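Local coordinates for protein tudor (PDB 3NTK) that recognises methylarginine in the Piwi protein Aubergine, here through its last extended Tudor domain, and is required in oogenesis for the formation of primordial germ cells, at residues A52-Q57 and A67-V72; H81-G86 and P104-R109. One frame throughout, in Å; residues are numbered along the deposited sequence.

Contact 1 of 2, residues A52-Q57 and A67-V72; sequences ALCVAQ and AQIRKV
L53 and C54 pair with Q68 and A67 in the antiparallel β hairpin that opens the four-stranded sheet of the Tudor core. C54 and A67 form the hydrogen-bonded pair: C54 N reaches A67 O at 2.8 Å, and A67 N returns to C54 O at 2.8 Å. One position on, L53 and Q68 make the non-hydrogen-bonded pair, after which I69 N donates to A52 O at 2.9 Å in a nearly straight bond (166° at the hydrogen). The same A52 carbonyl oxygen also receives a CA-H contact from Q68 (CA to O 3.3 Å). With short-strand axes 107° apart, the hairpin is strongly twisted and coiled; between these two segments the backbone bonds from 52-57 lie at A52 and C54, and A56 carries the pairing on to Y65.

The two faces differ in character. On the L53/Q68 face, the CD1 branch of L53 lies 3.8 Å from Q68 CB; Q68 CG stands anti to its backbone N (chi1 177°), which sets it 3.8 Å from A52 O. On the other face, A56 CB meets A67 CB at 3.7 Å, methyl against methyl. I69 CD1 extends to A52 CB at 4.0 Å, while F45 touches both A52 and C54. Farther along the second strand, R70 and K71 both face E79 in a classic β bulge.

Three short backbone bonds, at A52, C54, A67 and I69, thus hold the strands, and the A56 and A67 methyls meet directly, with F82 touching A67 and F94 touching A56, consistent with close approach of the strands there.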
ATOM      1  N   ALA A  52       0.006  17.301   0.606  1.00 30.04           N
ATOM      2  CA  ALA A  52       1.085  17.476   1.571  1.00 28.58           C
ATOM      3  C   ALA A  52       1.563  16.147   2.131  1.00 28.73           C
ATOM      4  O   ALA A  52       0.759  15.257   2.418  1.00 27.20           O
ATOM      5  CB  ALA A  52       0.627  18.380   2.707  1.00 30.29           C
ATOM      6  N   LEU A  53       2.879  16.022   2.285  1.00 27.28           N
ATOM      7  CA  LEU A  53       3.475  14.806   2.824  1.00 29.90           C
ATOM      8  C   LEU A  53       3.846  15.080   4.278  1.00 29.34           C
ATOM      9  O   LEU A  53       4.338  16.162   4.607  1.00 31.02           O
ATOM     10  CB  LEU A  53       4.730  14.436   2.031  1.00 32.66           C
ATOM     11  CG  LEU A  53       5.002  12.942   1.864  1.00 38.04           C
ATOM     12  CD1 LEU A  53       3.870  12.315   1.047  1.00 38.44           C
ATOM     13  CD2 LEU A  53       6.338  12.736   1.161  1.00 39.27           C
ATOM     14  N   CYS A  54       3.606  14.109   5.151  1.00 27.36           N
ATOM     15  CA  CYS A  54       3.921  14.285   6.559  1.00 25.98           C
ATOM     16  C   CYS A  54       3.976  12.933   7.254  1.00 24.84           C
ATOM     17  O   CYS A  54       4.039  11.886   6.611  1.00 23.10           O
ATOM     18  CB  CYS A  54       2.846  15.149   7.224  1.00 28.03           C
ATOM     19  SG  CYS A  54       1.188  14.385   7.214  1.00 32.32           S
ATOM     20  N   VAL A  55       3.976  12.983   8.578  1.00 24.01           N
ATOM     21  CA  VAL A  55       3.978  11.798   9.416  1.00 23.55           C
ATOM     22  C   VAL A  55       2.630  11.894  10.110  1.00 23.30           C
ATOM     23  O   VAL A  55       2.318  12.917  10.714  1.00 25.71           O
ATOM     24  CB  VAL A  55       5.114  11.847  10.460  1.00 24.99           C
ATOM     25  CG1 VAL A  55       5.017  10.655  11.396  1.00 28.56           C
ATOM     26  CG2 VAL A  55       6.462  11.844   9.755  1.00 29.04           C
ATOM     27  N   ALA A  56       1.823  10.845  10.007  1.00 22.70           N
ATOM     28  CA  ALA A  56       0.502  10.854  10.609  1.00 21.71           C
ATOM     29  C   ALA A  56       0.243   9.585  11.408  1.00 22.64           C
ATOM     30  O   ALA A  56       0.774   8.518  11.102  1.00 21.51           O
ATOM     31  CB  ALA A  56      -0.560  11.020   9.522  1.00 23.30           C
ATOM     32  N   GLN A  57      -0.584   9.703  12.438  1.00 23.94           N
ATOM     33  CA  GLN A  57      -0.888   8.555  13.271  1.00 24.88           C
ATOM     34  C   GLN A  57      -2.135   7.824  12.788  1.00 24.16           C
ATOM     35  O   GLN A  57      -3.162   8.438  12.517  1.00 25.16           O
ATOM     36  CB  GLN A  57      -1.077   8.999  14.723  1.00 25.64           C
ATOM     37  CG  GLN A  57      -1.333   7.854  15.678  1.00 28.19           C
ATOM     38  CD  GLN A  57      -1.453   8.322  17.115  1.00 30.81           C
ATOM     39  OE1 GLN A  57      -2.288   9.168  17.437  1.00 30.48           O
ATOM     40  NE2 GLN A  57      -0.612   7.777  17.984  1.00 30.59           N
ATOM     41  N   ALA A  67       2.692   9.749   5.440  1.00 21.12           N
ATOM     42  CA  ALA A  67       1.361   9.900   4.890  1.00 21.53           C
ATOM     43  C   ALA A  67       1.207  11.097   3.962  1.00 22.46           C
ATOM     44  O   ALA A  67       1.930  12.093   4.071  1.00 22.90           O
ATOM     45  CB  ALA A  67       0.355  10.008   6.034  1.00 24.24           C
ATOM     46  N   GLN A  68       0.266  10.980   3.036  1.00 21.26           N
ATOM     47  CA  GLN A  68      -0.034  12.063   2.118  1.00 23.96           C
ATOM     48  C   GLN A  68      -1.482  12.456   2.360  1.00 22.97           C
ATOM     49  O   GLN A  68      -2.378  11.607   2.365  1.00 24.08           O
ATOM     50  CB  GLN A  68       0.146  11.637   0.655  1.00 25.08           C
ATOM     51  CG  GLN A  68      -0.245  12.745  -0.315  1.00 28.74           C
ATOM     52  CD  GLN A  68       0.041  12.408  -1.764  1.00 33.28           C
ATOM     53  OE1 GLN A  68      -0.347  11.350  -2.254  1.00 37.92           O
ATOM     54  NE2 GLN A  68       0.716  13.316  -2.461  1.00 36.69           N
ATOM     55  N   ILE A  69      -1.712  13.741   2.579  1.00 25.79           N
ATOM     56  CA  ILE A  69      -3.060  14.229   2.818  1.00 26.91           C
ATOM     57  C   ILE A  69      -3.882  14.171   1.534  1.00 29.26           C
ATOM     58  O   ILE A  69      -3.455  14.660   0.485  1.00 28.19           O
ATOM     59  CB  ILE A  69      -3.021  15.667   3.351  1.00 27.31           C
ATOM     60  CG1 ILE A  69      -2.275  15.688   4.688  1.00 28.22           C
ATOM     61  CG2 ILE A  69      -4.442  16.212   3.491  1.00 27.54           C
ATOM     62  CD1 ILE A  69      -2.161  17.066   5.316  1.00 31.12           C
ATOM     63  N   ARG A  70      -5.059  13.561   1.622  1.00 30.66           N
ATOM     64  CA  ARG A  70      -5.944  13.426   0.471  1.00 33.52           C
ATOM     65  C   ARG A  70      -7.114  14.398   0.526  1.00 34.58           C
ATOM     66  O   ARG A  70      -7.555  14.910  -0.505  1.00 34.45           O
ATOM     67  CB  ARG A  70      -6.463  11.990   0.380  1.00 35.09           C
ATOM     68  CG  ARG A  70      -5.401  10.984  -0.033  1.00 39.49           C
ATOM     69  CD  ARG A  70      -4.881  11.304  -1.431  1.00 42.46           C
ATOM     70  NE  ARG A  70      -3.856  10.367  -1.881  1.00 46.07           N
ATOM     71  CZ  ARG A  70      -4.069   9.073  -2.105  1.00 47.29           C
ATOM     72  NH1 ARG A  70      -5.275   8.553  -1.919  1.00 48.55           N
ATOM     73  NH2 ARG A  70      -3.073   8.300  -2.521  1.00 46.38           N
ATOM     74  N   LYS A  71      -7.611  14.651   1.732  1.00 34.87           N
ATOM     75  CA  LYS A  71      -8.731  15.567   1.929  1.00 35.80           C
ATOM     76  C   LYS A  71      -8.620  16.254   3.283  1.00 35.78           C
ATOM     77  O   LYS A  71      -8.329  15.605   4.286  1.00 34.31           O
ATOM     78  CB  LYS A  71     -10.061  14.812   1.888  1.00 38.41           C
ATOM     79  CG  LYS A  71     -10.402  14.155   0.565  1.00 42.76           C
ATOM     80  CD  LYS A  71     -11.761  13.472   0.647  1.00 46.81           C
ATOM     81  CE  LYS A  71     -12.862  14.475   0.984  1.00 50.93           C
ATOM     82  NZ  LYS A  71     -14.193  13.826   1.173  1.00 52.85           N
ATOM     83  N   VAL A  72      -8.851  17.562   3.308  1.00 35.01           N
ATOM     84  CA  VAL A  72      -8.810  18.311   4.557  1.00 36.41           C
ATOM     85  C   VAL A  72     -10.251  18.439   5.050  1.00 37.59           C
ATOM     86  O   VAL A  72     -11.097  19.030   4.378  1.00 36.44           O
ATOM     87  CB  VAL A  72      -8.211  19.718   4.357  1.00 36.11           C
ATOM     88  CG1 VAL A  72      -8.292  20.507   5.659  1.00 37.05           C
ATOM     89  CG2 VAL A  72      -6.759  19.605   3.899  1.00 34.99           C
TER

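Contact 2 of 2, residues H81-G86 and P104-R109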
ATOM      1  N   HIS A  81      -3.423   9.026   3.205  1.00 24.07           N
ATOM      2  CA  HIS A  81      -3.072   7.772   2.569  1.00 23.20           C
ATOM      3  C   HIS A  81      -1.682   7.418   3.068  1.00 22.74           C
ATOM      4  O   HIS A  81      -0.736   8.190   2.884  1.00 21.23           O
ATOM      5  CB  HIS A  81      -3.044   7.922   1.050  1.00 25.83           C
ATOM      6  CG  HIS A  81      -2.701   6.657   0.331  1.00 24.82           C
ATOM      7  ND1 HIS A  81      -1.438   6.391  -0.151  1.00 27.09           N
ATOM      8  CD2 HIS A  81      -3.449   5.563   0.051  1.00 24.35           C
ATOM      9  CE1 HIS A  81      -1.423   5.189  -0.700  1.00 25.57           C
ATOM     10  NE2 HIS A  81      -2.631   4.665  -0.590  1.00 28.36           N
ATOM     11  N   PHE A  82      -1.556   6.267   3.724  1.00 22.22           N
ATOM     12  CA  PHE A  82      -0.262   5.830   4.233  1.00 22.22           C
ATOM     13  C   PHE A  82       0.485   5.197   3.068  1.00 22.66           C
ATOM     14  O   PHE A  82       0.264   4.040   2.706  1.00 23.30           O
ATOM     15  CB  PHE A  82      -0.478   4.861   5.392  1.00 23.78           C
ATOM     16  CG  PHE A  82      -1.128   5.508   6.585  1.00 25.31           C
ATOM     17  CD1 PHE A  82      -0.446   6.476   7.318  1.00 25.97           C
ATOM     18  CD2 PHE A  82      -2.426   5.178   6.956  1.00 23.81           C
ATOM     19  CE1 PHE A  82      -1.054   7.108   8.411  1.00 24.41           C
ATOM     20  CE2 PHE A  82      -3.040   5.804   8.043  1.00 25.45           C
ATOM     21  CZ  PHE A  82      -2.350   6.770   8.771  1.00 24.43           C
ATOM     22  N   ILE A  83       1.374   5.983   2.474  1.00 21.68           N
ATOM     23  CA  ILE A  83       2.106   5.558   1.289  1.00 21.05           C
ATOM     24  C   ILE A  83       2.895   4.259   1.360  1.00 20.71           C
ATOM     25  O   ILE A  83       3.117   3.614   0.335  1.00 21.08           O
ATOM     26  CB  ILE A  83       3.049   6.670   0.801  1.00 20.63           C
ATOM     27  CG1 ILE A  83       4.134   6.946   1.844  1.00 18.56           C
ATOM     28  CG2 ILE A  83       2.240   7.934   0.509  1.00 20.65           C
ATOM     29  CD1 ILE A  83       5.224   7.881   1.332  1.00 21.42           C
ATOM     30  N   ASP A  84       3.325   3.860   2.547  1.00 20.05           N
ATOM     31  CA  ASP A  84       4.099   2.632   2.638  1.00 21.27           C
ATOM     32  C   ASP A  84       3.242   1.409   2.944  1.00 22.48           C
ATOM     33  O   ASP A  84       3.734   0.285   2.910  1.00 23.42           O
ATOM     34  CB  ASP A  84       5.207   2.781   3.682  1.00 21.47           C
ATOM     35  CG  ASP A  84       6.151   3.930   3.357  1.00 21.74           C
ATOM     36  OD1 ASP A  84       6.512   4.071   2.166  1.00 22.56           O
ATOM     37  OD2 ASP A  84       6.528   4.686   4.282  1.00 20.50           O
ATOM     38  N   PHE A  85       1.958   1.627   3.209  1.00 24.03           N
ATOM     39  CA  PHE A  85       1.066   0.516   3.534  1.00 25.65           C
ATOM     40  C   PHE A  85      -0.222   0.454   2.722  1.00 26.73           C
ATOM     41  O   PHE A  85      -1.041  -0.451   2.902  1.00 28.23           O
ATOM     42  CB  PHE A  85       0.769   0.523   5.035  1.00 27.23           C
ATOM     43  CG  PHE A  85       1.990   0.303   5.879  1.00 29.29           C
ATOM     44  CD1 PHE A  85       2.862   1.352   6.154  1.00 28.27           C
ATOM     45  CD2 PHE A  85       2.312  -0.972   6.334  1.00 28.78           C
ATOM     46  CE1 PHE A  85       4.039   1.136   6.866  1.00 29.77           C
ATOM     47  CE2 PHE A  85       3.484  -1.200   7.044  1.00 30.54           C
ATOM     48  CZ  PHE A  85       4.351  -0.143   7.311  1.00 30.43           C
ATOM     49  N   GLY A  86      -0.401   1.423   1.833  1.00 27.59           N
ATOM     50  CA  GLY A  86      -1.561   1.440   0.959  1.00 27.87           C
ATOM     51  C   GLY A  86      -2.962   1.647   1.504  1.00 29.27           C
ATOM     52  O   GLY A  86      -3.925   1.509   0.747  1.00 30.27           O
ATOM     53  N   PRO A 104      12.847   8.783   0.073  1.00 26.59           N
ATOM     54  CA  PRO A 104      12.554   7.430  -0.408  1.00 25.61           C
ATOM     55  C   PRO A 104      11.175   7.319  -1.038  1.00 24.01           C
ATOM     56  O   PRO A 104      10.216   7.956  -0.594  1.00 21.71           O
ATOM     57  CB  PRO A 104      12.682   6.578   0.851  1.00 26.85           C
ATOM     58  CG  PRO A 104      13.719   7.318   1.642  1.00 28.34           C
ATOM     59  CD  PRO A 104      13.282   8.752   1.480  1.00 26.91           C
ATOM     60  N   ALA A 105      11.079   6.503  -2.080  1.00 21.84           N
ATOM     61  CA  ALA A 105       9.806   6.306  -2.761  1.00 22.74           C
ATOM     62  C   ALA A 105       8.851   5.550  -1.846  1.00 21.57           C
ATOM     63  O   ALA A 105       9.282   4.911  -0.887  1.00 23.98           O
ATOM     64  CB  ALA A 105      10.029   5.513  -4.052  1.00 22.86           C
ATOM     65  N   ARG A 106       7.556   5.629  -2.140  1.00 22.04           N
ATOM     66  CA  ARG A 106       6.550   4.915  -1.356  1.00 22.37           C
ATOM     67  C   ARG A 106       6.875   3.424  -1.393  1.00 24.10           C
ATOM     68  O   ARG A 106       7.331   2.904  -2.427  1.00 25.46           O
ATOM     69  CB  ARG A 106       5.156   5.160  -1.938  1.00 22.34           C
ATOM     70  CG  ARG A 106       4.980   4.725  -3.391  1.00 22.13           C
ATOM     71  CD  ARG A 106       3.545   4.996  -3.848  1.00 22.49           C
ATOM     72  NE  ARG A 106       2.599   4.183  -3.090  1.00 24.13           N
ATOM     73  CZ  ARG A 106       1.369   4.559  -2.759  1.00 24.53           C
ATOM     74  NH1 ARG A 106       0.910   5.755  -3.115  1.00 27.51           N
ATOM     75  NH2 ARG A 106       0.597   3.732  -2.067  1.00 23.28           N
ATOM     76  N   TYR A 107       6.653   2.734  -0.276  1.00 24.14           N
ATOM     77  CA  TYR A 107       6.961   1.313  -0.212  1.00 25.36           C
ATOM     78  C   TYR A 107       5.789   0.359  -0.423  1.00 23.98           C
ATOM     79  O   TYR A 107       5.939  -0.853  -0.279  1.00 25.43           O
ATOM     80  CB  TYR A 107       7.714   0.988   1.081  1.00 27.15           C
ATOM     81  CG  TYR A 107       9.111   1.564   1.072  1.00 29.14           C
ATOM     82  CD1 TYR A 107       9.999   1.258   0.041  1.00 31.51           C
ATOM     83  CD2 TYR A 107       9.535   2.443   2.066  1.00 29.81           C
ATOM     84  CE1 TYR A 107      11.275   1.816  -0.003  1.00 33.99           C
ATOM     85  CE2 TYR A 107      10.809   3.006   2.032  1.00 32.14           C
ATOM     86  CZ  TYR A 107      11.672   2.688   0.992  1.00 34.32           C
ATOM     87  OH  TYR A 107      12.932   3.243   0.945  1.00 37.89           O
ATOM     88  N   SER A 108       4.625   0.910  -0.748  1.00 22.33           N
ATOM     89  CA  SER A 108       3.466   0.089  -1.092  1.00 23.48           C
ATOM     90  C   SER A 108       3.221   0.495  -2.547  1.00 24.01           C
ATOM     91  O   SER A 108       3.480   1.646  -2.930  1.00 24.71           O
ATOM     92  CB  SER A 108       2.236   0.401  -0.222  1.00 22.73           C
ATOM     93  OG  SER A 108       1.630   1.636  -0.553  1.00 26.18           O
ATOM     94  N   ARG A 109       2.760  -0.441  -3.365  1.00 21.17           N
ATOM     95  CA  ARG A 109       2.516  -0.143  -4.769  1.00 23.54           C
ATOM     96  C   ARG A 109       1.098  -0.449  -5.177  1.00 23.00           C
ATOM     97  O   ARG A 109       0.566  -1.507  -4.844  1.00 21.48           O
ATOM     98  CB  ARG A 109       3.460  -0.951  -5.650  1.00 24.47           C
ATOM     99  CG  ARG A 109       4.903  -0.746  -5.307  1.00 28.54           C
ATOM    100  CD  ARG A 109       5.798  -1.449  -6.294  1.00 28.93           C
ATOM    101  NE  ARG A 109       7.189  -1.369  -5.870  1.00 30.36           N
ATOM    102  CZ  ARG A 109       8.216  -1.710  -6.636  1.00 31.32           C
ATOM    103  NH1 ARG A 109       8.005  -2.152  -7.870  1.00 30.08           N
ATOM    104  NH2 ARG A 109       9.450  -1.614  -6.163  1.00 31.93           N
TER
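D84 and Y107 lie side by side with their side chains pointing the same way, joining the turn after strand 78-82 to the loop that leads into strand 109-113. From its start, D84 CB packs against Y107 CB. CG is set beside the backbone N of D84 and anti to its carbonyl carbon (chi1 -59°), which brings D84 CG within 3.9 Å of Y107 CD2. At the tip, OD1 accepts Y107 N at 2.8 Å through its anti lone pair, and approaches Y107 CD2 at 3.4 Å. A salt bridge from R66 grips the same OD1, so a backbone N-H and a guanidinium share this oxygen and would be expected to favour the carboxylate form. R66 also donates to A105 O, which sits 3.6 Å above the centre of one face of the Y107 ring.

Next to this pair, I83 O takes two donors from S108. The hydroxyl OG comes in at 2.6 Å from above the carbonyl plane, whereas S108 N, in that plane and on a lone pair, makes a longer bond of 3.3 Å, bent to 137° at the hydrogen. I83 CB rests 3.8 Å from R106 CB. The R106 chain bends at chi3 and its NE donates to S108 O at 2.7 Å, tying the loop back on itself.

A strand end with its turn and an irregular loop are thus held together by one carbonyl, I83 O, with two donors from S108, and by a carboxylate oxygen shared by Y107 N and R66. Such a junction fits the extended Tudor domain, in which a Tudor core is joined to an OB-fold-like half.

The centres of contacts 1 and 2 lie 12 Å apart, and strands 63-72 and 78-82, neighbours in one sheet, connect them. Q68 O and H81 N are 2.9 Å apart, a probable hydrogen bond that carries the sheet from the hairpin of contact 1 to the strand entering contact 2. Elsewhere between the contacts, A56 O comes within 3.5 Å of F82 CE1. F82 also meets the rings of F58 and Y65, and Y65 meets F85; this aromatic cluster is consistent with the methylarginine-binding cage of Tudor domains. Contact 1 touches the cluster where A56 meets F82, while contact 2 joins the turn that carries F85 to the loop before strand 109-113.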